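Local structure of putative cytochrome P450 hydroxylase (Chondromyces apiculatus DSM 436, 6GMF) at residues Ala257-Asp262 / Val359-Leu364. The protein probably acts as a heme-dependent cytochrome P450 monooxygenase that oxidises terpenes. Numbering follows the deposited sequence.
Sequences AAAQAD and VLLARL
Gln260 reaches from the last turn of helix 253-261 to Leu361 at the C-terminal end of helix 346-363, where its amide meets backbone carbonyls. NE2 donates to Leu361 O at 3.1 Å; the bond is moderately bent, 152° at the hydrogen, and arrives in the carbonyl plane on a lone pair, although the oxygen sits somewhat out of the plane of the Gln260 amide. The strongest polar partner of NE2 is Gly365 O, just past Leu364, to which it also donates; the same nitrogen lies 2.8 Å from Leu364 O. With CG anti to the carbonyl carbon (chi1 -87°), this methylene passes Leu361 CD2 at 3.8 Å, and the extended chain beyond it (chi2 -167°) carries the amide on to this group of carbonyls. In the cytochrome P450 fold, helix 346-363 corresponds to the L helix, which follows the heme-ligating cysteine loop, and helix 253-261 to the J helix; they join here away from the heme site. Leu361 divides its methyls, CD2 against Gln260 CG and CD1 against Ala259 CB at 3.8 Å. A water donates to both Gln260 O and Leu361 O, adding a second link between the helix ends. A leucine in place of Gln260 would probably leave the carbonyls of Leu361 and Gly365 without their side-chain donor. Elsewhere on helix 346-363, Arg363 forms a salt bridge with Asp119 of helix 107-119.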
loop_
_atom_site.group_PDB
_atom_site.type_symbol
_atom_site.label_atom_id
_atom_site.label_comp_id
_atom_site.label_asym_id
_atom_site.label_seq_id
_atom_site.Cartn_x
_atom_site.Cartn_y
_atom_site.Cartn_z
ATOM N N ALA A 257 1.688 24.475 6.465
ATOM C CA ALA A 257 2.273 25.792 6.211
ATOM C C ALA A 257 3.795 25.670 6.106
ATOM O O ALA A 257 4.405 26.146 5.139
ATOM C CB ALA A 257 1.830 26.753 7.297
ATOM N N ALA A 258 4.425 24.975 7.052
ATOM C CA ALA A 258 5.880 24.831 7.017
ATOM C C ALA A 258 6.314 24.141 5.714
ATOM O O ALA A 258 7.297 24.538 5.108
ATOM C CB ALA A 258 6.369 24.086 8.220
ATOM N N ALA A 259 5.611 23.072 5.312
ATOM C CA ALA A 259 6.016 22.302 4.127
ATOM C C ALA A 259 5.742 23.088 2.844
ATOM O O ALA A 259 6.415 22.870 1.885
ATOM C CB ALA A 259 5.318 20.955 4.105
ATOM N N GLN A 260 4.723 23.949 2.850
ATOM C CA GLN A 260 4.389 24.754 1.690
ATOM C C GLN A 260 5.481 25.808 1.487
ATOM O O GLN A 260 5.777 26.153 0.348
ATOM C CB GLN A 260 2.998 25.373 1.835
ATOM C CG GLN A 260 1.894 24.450 1.350
ATOM C CD GLN A 260 0.570 25.149 1.191
ATOM O OE1 GLN A 260 0.051 25.737 2.139
ATOM N NE2 GLN A 260 0.008 25.083 -0.011
ATOM N N ALA A 261 6.085 26.283 2.590
ATOM C CA ALA A 261 7.186 27.271 2.547
ATOM C C ALA A 261 8.541 26.596 2.278
ATOM O O ALA A 261 9.447 27.219 1.748
ATOM C CB ALA A 261 7.222 28.059 3.832
ATOM N N ASP A 262 8.695 25.319 2.635
ATOM C CA ASP A 262 9.922 24.592 2.373
ATOM C C ASP A 262 9.579 23.188 1.850
ATOM O O ASP A 262 9.444 22.232 2.620
ATOM C CB ASP A 262 10.792 24.486 3.630
ATOM C CG ASP A 262 12.107 23.755 3.436
ATOM O OD1 ASP A 262 12.448 23.425 2.287
ATOM O OD2 ASP A 262 12.778 23.470 4.455
ATOM N N VAL A 359 3.926 18.929 -5.912
ATOM C CA VAL A 359 3.145 19.673 -6.883
ATOM C C VAL A 359 1.916 20.280 -6.199
ATOM O O VAL A 359 1.562 21.450 -6.429
ATOM C CB VAL A 359 2.817 18.771 -8.081
ATOM C CG1 VAL A 359 1.870 19.442 -9.068
ATOM C CG2 VAL A 359 4.104 18.339 -8.774
ATOM N N LEU A 360 1.191 19.485 -5.410
ATOM C CA LEU A 360 0.005 20.036 -4.732
ATOM C C LEU A 360 0.387 21.235 -3.854
ATOM O O LEU A 360 -0.301 22.288 -3.864
ATOM C CB LEU A 360 -0.618 18.958 -3.852
ATOM C CG LEU A 360 -1.463 17.919 -4.571
ATOM C CD1 LEU A 360 -1.660 16.711 -3.664
ATOM C CD2 LEU A 360 -2.801 18.506 -4.996
ATOM N N LEU A 361 1.441 21.050 -3.062
ATOM C CA LEU A 361 1.823 22.039 -2.067
ATOM C C LEU A 361 2.282 23.304 -2.779
ATOM O O LEU A 361 2.033 24.395 -2.260
ATOM C CB LEU A 361 2.937 21.494 -1.169
ATOM C CG LEU A 361 2.521 20.436 -0.151
ATOM C CD1 LEU A 361 3.635 20.135 0.841
ATOM C CD2 LEU A 361 1.257 20.824 0.571
ATOM N N ALA A 362 3.000 23.154 -3.908
ATOM C CA ALA A 362 3.541 24.322 -4.643
ATOM C C ALA A 362 2.408 25.085 -5.334
ATOM O O ALA A 362 2.368 26.298 -5.320
ATOM C CB ALA A 362 4.559 23.879 -5.644
ATOM N N ARG A 363 1.471 24.367 -5.957
ATOM C CA ARG A 363 0.483 25.011 -6.807
ATOM C C ARG A 363 -0.796 25.409 -6.074
ATOM O O ARG A 363 -1.504 26.264 -6.551
ATOM C CB ARG A 363 0.198 24.101 -7.994
ATOM C CG ARG A 363 1.387 24.035 -8.931
ATOM C CD ARG A 363 1.094 23.194 -10.139
ATOM N NE ARG A 363 0.053 23.766 -10.978
ATOM C CZ ARG A 363 -0.548 23.106 -11.959
ATOM N NH1 ARG A 363 -0.110 21.907 -12.313
ATOM N NH2 ARG A 363 -1.574 23.658 -12.581
ATOM N N LEU A 364 -1.134 24.768 -4.955
ATOM C CA LEU A 364 -2.366 25.110 -4.256
ATOM C C LEU A 364 -2.025 26.122 -3.162
ATOM O O LEU A 364 -1.016 25.954 -2.485
ATOM C CB LEU A 364 -2.997 23.861 -3.632
ATOM C CG LEU A 364 -3.954 23.041 -4.498
ATOM C CD1 LEU A 364 -3.391 22.742 -5.868
ATOM C CD2 LEU A 364 -4.337 21.747 -3.798
HETATM O O HOH W 1 4.601 26.362 -2.066
#